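Local coordinates for malonate decarboxylase subunit alpha (Acinetobacter baumannii ATCC 17978, PDB 6MPR), which probably exchanges the acetyl group on the acyl carrier protein for malonyl, the transferase step that opens malonate decarboxylation, at residues D39-P44 with D220-A225; H246-M251 with T535-E540; G175-D180 with F321-G326. All coordinates share one frame; numbering follows the deposited sequence.

Contact 1 closes along the chain before contact 2 opens; the segments of contact 3 alternate with those of both. Contact 1 builds the edge of the all-parallel sheet; contact 2 packs a loop on helix 244-261, which leads into the mixed sheet. They lie on opposite sides of the chain's centre, with their centres about 53 Å apart. Contact 3 sits between, about 12 Å from the chain's centre, where the loop after strand 172-173 meets that after strand 317-319; its centre is about 23 Å from that of contact 1 and about 31 Å from that of contact 2. None touch: nearest atoms are about 13 Å (1 and 3), 17 Å (2 and 3) and 37 Å (1 and 2) apart.

Contact 1. Residues D39-P44 with D220-A225; sequences DGVVIP and DYVVVA
Val41-Ile43 runs parallel to Tyr221-Val223, and two backbone bonds tie them: Val222 N gives its hydrogen to Val41 O (2.9 Å), and Ile43 N gives its own to Val222 O at 2.8 Å. Val222 thus uses both its N-H and its C=O on this neighbour, the pattern of a parallel bridge. Further on, direct bonding gives way to a water that donates to Ile43 O and accepts from Val224 N. A type II' turn from Asp39 to Val42, with Gly40 at positive phi, brings the chain into this edge.

Val42 and Val222 point to one face of the sheet and touch through their CG2 methyls at 4.0 Å. Val41 CG1, anti to its backbone N (chi1 -180°), reaches the backbone just before the strand, 3.5 Å from Asp220 O and beside Tyr221 CA. On the other face, Ile43 crosses Tyr221 at about a right angle: its CG1 is anti to the carbonyl carbon (chi1 -57°), and the CD1 beyond it rests 3.6 Å from Tyr221 CB. Val223 CG2 approaches Ile43 O at 3.4 Å. The ring of Tyr221 has the carbonyl oxygens of Gly40 and Val41 at its edge, near its plane, while its OH bonds to Asn35.

The short, weakly bonded strand 42-43 is outermost in the parallel sheet within this chain, and 221-224 lies between it and strand 194-199, to which Tyr221 and Val223 are also hydrogen-bonded. Helix 48-55 packs on Ile43, Tyr221 and Val223, helix 73-79 adds Phe74 and Leu75 against Val223, and Arg168 lies against Val42 on the other face. Just before strand 221-224, Asp220 OD1 makes salt bridges to Lys27 and to Arg342 of the second subunit.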
# COMPACT_ATOMS: atom_id res chain seq x y z
N ASP A 39 -27.66 19.49 17.46
CA ASP A 39 -27.98 18.83 18.72
C ASP A 39 -26.80 17.91 19.02
O ASP A 39 -26.80 16.72 18.71
CB ASP A 39 -29.31 18.09 18.62
CG ASP A 39 -30.44 19.00 18.21
OD1 ASP A 39 -30.63 20.05 18.87
OD2 ASP A 39 -31.14 18.70 17.22
N GLY A 40 -25.76 18.50 19.61
CA GLY A 40 -24.52 17.80 19.82
C GLY A 40 -23.85 17.48 18.49
O GLY A 40 -23.58 18.37 17.68
N VAL A 41 -23.60 16.19 18.27
CA VAL A 41 -22.99 15.73 17.03
C VAL A 41 -23.97 15.79 15.85
O VAL A 41 -23.54 15.84 14.70
CB VAL A 41 -22.45 14.30 17.25
CG1 VAL A 41 -21.80 13.76 16.00
CG2 VAL A 41 -21.46 14.27 18.42
N VAL A 42 -25.27 15.80 16.12
CA VAL A 42 -26.27 15.60 15.07
C VAL A 42 -26.67 16.94 14.46
O VAL A 42 -27.24 17.80 15.14
CB VAL A 42 -27.51 14.87 15.62
CG1 VAL A 42 -28.50 14.60 14.50
CG2 VAL A 42 -27.11 13.57 16.31
N ILE A 43 -26.38 17.11 13.18
CA ILE A 43 -26.87 18.26 12.41
C ILE A 43 -28.28 17.96 11.93
O ILE A 43 -28.49 16.92 11.28
CB ILE A 43 -25.97 18.53 11.21
CG1 ILE A 43 -24.52 18.76 11.61
CG2 ILE A 43 -26.53 19.70 10.39
CD1 ILE A 43 -23.59 18.65 10.41
N PRO A 44 -29.26 18.82 12.20
CA PRO A 44 -30.59 18.64 11.59
C PRO A 44 -30.47 18.65 10.08
O PRO A 44 -29.73 19.45 9.50
CB PRO A 44 -31.38 19.84 12.11
CG PRO A 44 -30.66 20.26 13.34
CD PRO A 44 -29.22 20.00 13.08
N ASP A 220 -16.72 14.42 13.77
CA ASP A 220 -17.19 15.63 14.45
C ASP A 220 -18.70 15.81 14.36
O ASP A 220 -19.33 16.22 15.35
CB ASP A 220 -16.46 16.85 13.89
CG ASP A 220 -14.98 16.74 14.10
OD1 ASP A 220 -14.55 16.76 15.28
OD2 ASP A 220 -14.26 16.56 13.10
N TYR A 221 -19.31 15.49 13.22
CA TYR A 221 -20.76 15.64 13.08
C TYR A 221 -21.33 14.54 12.21
O TYR A 221 -20.66 14.02 11.31
CB TYR A 221 -21.14 16.97 12.45
CG TYR A 221 -20.77 18.17 13.27
CD1 TYR A 221 -21.58 18.62 14.31
CD2 TYR A 221 -19.60 18.86 13.00
CE1 TYR A 221 -21.22 19.74 15.07
CE2 TYR A 221 -19.24 19.97 13.73
CZ TYR A 221 -20.04 20.40 14.77
OH TYR A 221 -19.65 21.52 15.48
N VAL A 222 -22.60 14.20 12.47
CA VAL A 222 -23.37 13.33 11.60
C VAL A 222 -24.62 14.08 11.17
O VAL A 222 -25.08 15.01 11.85
CB VAL A 222 -23.73 11.97 12.25
CG1 VAL A 222 -22.47 11.22 12.69
CG2 VAL A 222 -24.69 12.17 13.43
N VAL A 223 -25.18 13.68 10.03
CA VAL A 223 -26.43 14.23 9.53
C VAL A 223 -27.19 13.11 8.85
O VAL A 223 -26.60 12.31 8.12
CB VAL A 223 -26.20 15.42 8.56
CG1 VAL A 223 -25.45 14.96 7.29
CG2 VAL A 223 -27.51 16.07 8.19
N VAL A 224 -28.49 13.01 9.13
CA VAL A 224 -29.34 12.04 8.44
C VAL A 224 -29.60 12.56 7.03
O VAL A 224 -30.09 13.69 6.85
CB VAL A 224 -30.66 11.82 9.20
CG1 VAL A 224 -31.57 10.85 8.44
CG2 VAL A 224 -30.38 11.29 10.59
N ALA A 225 -29.26 11.76 6.02
CA ALA A 225 -29.41 12.20 4.64
C ALA A 225 -30.89 12.33 4.29
O ALA A 225 -31.75 11.67 4.88
CB ALA A 225 -28.73 11.23 3.69
O HOH W 1 -30.00 14.80 10.76

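Contact 2. Residues H246-M251 with T535-E540; sequences HVLMAM and TDATRE
Ala537, the centre of an inverse gamma turn, points its methyl at helix 244-261 and presses it between Val247, Leu248 and Met251, residues one turn and one step apart on the same helical surface. The small side chain permits a close approach: Ala537 CB lies 3.5 Å from Leu248 CA and 3.6 Å from Leu248 CB, almost on the helix backbone. Leu248 CG stands anti to its backbone N (chi1 180°), which takes the rest of that side chain along the flank of the methyl toward Ile532 and Arg534, with CD1 3.9 Å from Ala537 CB.

Val247 and Met251 touch the methyl from neighbouring directions, each roughly at right angles to that of Leu248 CB. Val247 turns both methyls to the loop: CG1 lies 3.6 Å from Thr538 O, and CG2 is nearly as close to the same oxygen. CG1 also leans over the CA of Ala537, so this one side chain spans the turn and the residue after it.

The contact is van der Waals packing, largely of methyls on methyl and on the carbonyl oxygen of Thr538. Arg539 points away from the helix face, and its NH1 bonds to the carbonyl oxygens of Pro239 and Ile242, linking the loop to the residues just before helix 244-261, while NH2 bonds to Lys545 O. Ala250 packs on helix 272-287, and Met251 touches Ile280 of that helix as well as the loop.

Met251 meets the turn through its thioether. SD lies 3.6 Å from Ala537 CB, and the bend of the chain at chi3 (93°) turns the terminal methyl to Asp536, where Met251 CE lies 4.2 Å from Asp536 CB.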
# COMPACT_ATOMS: atom_id res chain seq x y z
N HIS A 246 -15.51 -13.32 -26.29
CA HIS A 246 -15.12 -13.22 -24.88
C HIS A 246 -14.77 -14.60 -24.32
O HIS A 246 -13.81 -14.73 -23.55
CB HIS A 246 -16.25 -12.60 -24.05
CG HIS A 246 -16.66 -11.24 -24.51
ND1 HIS A 246 -17.98 -10.90 -24.73
CD2 HIS A 246 -15.94 -10.12 -24.77
CE1 HIS A 246 -18.06 -9.64 -25.11
NE2 HIS A 246 -16.84 -9.14 -25.14
N VAL A 247 -15.55 -15.61 -24.70
CA VAL A 247 -15.29 -16.98 -24.25
C VAL A 247 -13.95 -17.49 -24.78
O VAL A 247 -13.18 -18.12 -24.06
CB VAL A 247 -16.45 -17.89 -24.69
CG1 VAL A 247 -16.14 -19.36 -24.37
CG2 VAL A 247 -17.76 -17.44 -24.05
N LEU A 248 -13.67 -17.23 -26.06
CA LEU A 248 -12.40 -17.65 -26.65
C LEU A 248 -11.22 -17.04 -25.90
O LEU A 248 -10.26 -17.74 -25.54
CB LEU A 248 -12.35 -17.25 -28.13
CG LEU A 248 -11.11 -17.59 -28.96
CD1 LEU A 248 -10.88 -19.09 -29.06
CD2 LEU A 248 -11.22 -16.96 -30.38
N MET A 249 -11.28 -15.74 -25.64
CA MET A 249 -10.19 -15.08 -24.92
C MET A 249 -10.09 -15.60 -23.49
O MET A 249 -8.98 -15.77 -22.97
CB MET A 249 -10.41 -13.56 -24.95
CG MET A 249 -10.21 -12.98 -26.35
SD MET A 249 -10.79 -11.28 -26.46
CE MET A 249 -9.56 -10.44 -25.48
N ALA A 250 -11.23 -15.89 -22.86
CA ALA A 250 -11.23 -16.46 -21.51
C ALA A 250 -10.60 -17.85 -21.49
O ALA A 250 -9.86 -18.19 -20.56
CB ALA A 250 -12.66 -16.51 -20.97
N MET A 251 -10.87 -18.67 -22.51
CA MET A 251 -10.22 -19.98 -22.60
C MET A 251 -8.70 -19.84 -22.69
O MET A 251 -7.96 -20.57 -22.03
CB MET A 251 -10.74 -20.76 -23.81
CG MET A 251 -12.16 -21.31 -23.65
SD MET A 251 -12.86 -21.79 -25.24
CE MET A 251 -12.43 -23.54 -25.33
N THR A 535 -14.30 -22.94 -32.70
CA THR A 535 -15.68 -23.41 -32.65
C THR A 535 -16.06 -23.99 -31.30
O THR A 535 -17.26 -24.22 -31.06
CB THR A 535 -15.93 -24.45 -33.74
OG1 THR A 535 -15.20 -25.65 -33.43
CG2 THR A 535 -15.47 -23.92 -35.08
N ASP A 536 -15.11 -24.27 -30.42
CA ASP A 536 -15.45 -24.70 -29.07
C ASP A 536 -15.74 -23.53 -28.13
O ASP A 536 -16.27 -23.74 -27.04
CB ASP A 536 -14.33 -25.57 -28.49
CG ASP A 536 -14.20 -26.89 -29.22
OD1 ASP A 536 -15.22 -27.40 -29.71
OD2 ASP A 536 -13.07 -27.41 -29.30
N ALA A 537 -15.41 -22.30 -28.55
CA ALA A 537 -15.59 -21.12 -27.71
C ALA A 537 -16.98 -20.55 -27.95
O ALA A 537 -17.17 -19.64 -28.76
CB ALA A 537 -14.50 -20.10 -28.02
N THR A 538 -17.96 -21.08 -27.23
CA THR A 538 -19.36 -20.70 -27.41
C THR A 538 -19.97 -20.35 -26.06
O THR A 538 -19.41 -20.67 -25.00
CB THR A 538 -20.17 -21.83 -28.07
OG1 THR A 538 -20.34 -22.90 -27.14
CG2 THR A 538 -19.47 -22.36 -29.33
N ARG A 539 -21.14 -19.72 -26.10
CA ARG A 539 -21.87 -19.42 -24.87
C ARG A 539 -22.32 -20.67 -24.12
O ARG A 539 -22.63 -20.58 -22.93
CB ARG A 539 -23.08 -18.53 -25.18
CG ARG A 539 -22.74 -17.12 -25.64
CD ARG A 539 -24.01 -16.34 -25.98
NE ARG A 539 -25.05 -16.58 -24.99
CZ ARG A 539 -25.14 -15.95 -23.82
NH1 ARG A 539 -24.26 -15.03 -23.48
NH2 ARG A 539 -26.13 -16.25 -22.98
N GLU A 540 -22.37 -21.83 -24.78
CA GLU A 540 -22.71 -23.05 -24.05
C GLU A 540 -21.69 -23.38 -22.97
O GLU A 540 -22.01 -24.14 -22.04
CB GLU A 540 -22.88 -24.22 -25.02
CG GLU A 540 -24.21 -24.22 -25.75
CD GLU A 540 -25.39 -24.21 -24.79
OE1 GLU A 540 -25.56 -25.20 -24.03
OE2 GLU A 540 -26.14 -23.21 -24.78

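Contact 3. Residues G175-D180 with F321-G326; sequences GPSTED and FGTELG
Pro176 and Thr323 meet where two irregular loops pass in roughly opposite directions, their touching parts 146° apart. In van der Waals contact, Thr323 does most of the work. Its OG1, anti to the backbone N (chi1 -164°), lies 3.5 Å from Pro176 CB, and the CG2 methyl comes just as close to Ser177 OG. Further along, Gly322 has no side chain to stand in the way, and Glu179 CG comes within 3.8 Å of its CA.

A CA-H...O contact runs from Glu179 CA to Phe321 O (3.4 Å, 164° at H).

Direct hydrogen bonding is replaced by a water. It accepts from Thr323 N at 3.0 Å, donates to Glu179 OE2 at 2.7 Å and bonds to Ser177 OG, so one molecule gathers the two loops. Pro176 O lies near Thr323 N but at a poor angle, and is hydrogen-bonded to Ser348 instead. Within its own loop, Gly175 O is gripped by two donors of the same residue, the N and the OG1 of Thr178.

Glu179 OE1 and Asp180 OD1 make salt bridges to Arg350, at the start of helix 350-359, against which the Phe321 ring also packs. Lys70 N bonds to Glu179 OE2, and Gln69 to Thr323 O. The first loop leads from strand 172-173 to helix 181-189, the second from strand 317-319 to helix 328-332.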
# COMPACT_ATOMS: atom_id res chain seq x y z
N GLY A 175 -20.46 -0.90 7.10
CA GLY A 175 -20.90 -2.20 6.63
C GLY A 175 -20.26 -2.64 5.32
O GLY A 175 -19.07 -2.43 5.07
N PRO A 176 -21.06 -3.28 4.46
CA PRO A 176 -20.52 -3.74 3.16
C PRO A 176 -19.94 -2.61 2.33
O PRO A 176 -19.05 -2.87 1.51
CB PRO A 176 -21.74 -4.36 2.46
CG PRO A 176 -22.66 -4.76 3.61
CD PRO A 176 -22.45 -3.72 4.68
N SER A 177 -20.37 -1.37 2.53
CA SER A 177 -19.88 -0.25 1.74
C SER A 177 -18.85 0.59 2.49
O SER A 177 -18.77 1.81 2.26
CB SER A 177 -21.04 0.60 1.24
OG SER A 177 -21.81 -0.16 0.34
N THR A 178 -18.09 -0.03 3.38
CA THR A 178 -17.00 0.66 4.07
C THR A 178 -16.05 1.32 3.07
O THR A 178 -15.72 2.50 3.20
CB THR A 178 -16.27 -0.33 4.98
OG1 THR A 178 -17.16 -0.74 6.05
CG2 THR A 178 -15.04 0.31 5.58
N GLU A 179 -15.62 0.57 2.04
CA GLU A 179 -14.82 1.12 0.94
C GLU A 179 -13.64 1.96 1.42
O GLU A 179 -12.79 1.47 2.17
CB GLU A 179 -15.71 1.95 -0.00
CG GLU A 179 -16.67 1.07 -0.86
CD GLU A 179 -17.46 1.88 -1.90
OE1 GLU A 179 -16.85 2.42 -2.86
OE2 GLU A 179 -18.70 1.97 -1.76
N ASP A 180 -13.57 3.23 0.95
CA ASP A 180 -12.46 4.13 1.25
C ASP A 180 -12.57 4.80 2.61
O ASP A 180 -11.59 5.41 3.05
CB ASP A 180 -12.31 5.28 0.23
CG ASP A 180 -12.58 4.87 -1.23
OD1 ASP A 180 -13.47 4.05 -1.51
OD2 ASP A 180 -11.92 5.46 -2.11
N PHE A 321 -13.00 -4.69 -2.23
CA PHE A 321 -12.86 -3.24 -2.20
C PHE A 321 -14.14 -2.56 -1.74
O PHE A 321 -14.09 -1.48 -1.14
CB PHE A 321 -12.49 -2.71 -3.58
CG PHE A 321 -11.42 -3.48 -4.30
CD1 PHE A 321 -10.08 -3.21 -4.08
CD2 PHE A 321 -11.77 -4.47 -5.20
CE1 PHE A 321 -9.10 -3.90 -4.76
CE2 PHE A 321 -10.79 -5.17 -5.90
CZ PHE A 321 -9.46 -4.91 -5.67
N GLY A 322 -15.29 -3.16 -2.04
CA GLY A 322 -16.61 -2.64 -1.78
C GLY A 322 -17.62 -3.76 -1.88
O GLY A 322 -17.26 -4.92 -2.04
N THR A 323 -18.89 -3.39 -1.79
CA THR A 323 -19.99 -4.35 -1.91
C THR A 323 -20.32 -4.58 -3.39
O THR A 323 -19.66 -4.07 -4.30
CB THR A 323 -21.22 -3.83 -1.17
OG1 THR A 323 -22.14 -4.91 -0.98
CG2 THR A 323 -21.93 -2.73 -1.98
N GLU A 324 -21.37 -5.36 -3.64
CA GLU A 324 -22.11 -5.23 -4.89
C GLU A 324 -23.59 -5.33 -4.57
O GLU A 324 -24.00 -6.15 -3.75
CB GLU A 324 -21.73 -6.27 -5.96
CG GLU A 324 -22.58 -6.19 -7.24
CD GLU A 324 -22.53 -4.81 -7.94
OE1 GLU A 324 -22.68 -3.75 -7.29
OE2 GLU A 324 -22.36 -4.78 -9.16
N LEU A 325 -24.38 -4.45 -5.18
CA LEU A 325 -25.80 -4.40 -4.89
C LEU A 325 -26.48 -5.73 -5.23
O LEU A 325 -26.22 -6.33 -6.28
CB LEU A 325 -26.47 -3.26 -5.66
CG LEU A 325 -26.00 -1.85 -5.35
CD1 LEU A 325 -26.93 -0.89 -6.07
CD2 LEU A 325 -26.00 -1.58 -3.84
N GLY A 326 -27.35 -6.18 -4.34
CA GLY A 326 -28.01 -7.46 -4.50
C GLY A 326 -27.23 -8.66 -4.02
O GLY A 326 -27.79 -9.76 -3.96
O HOH W 2 -19.72 -0.52 -1.66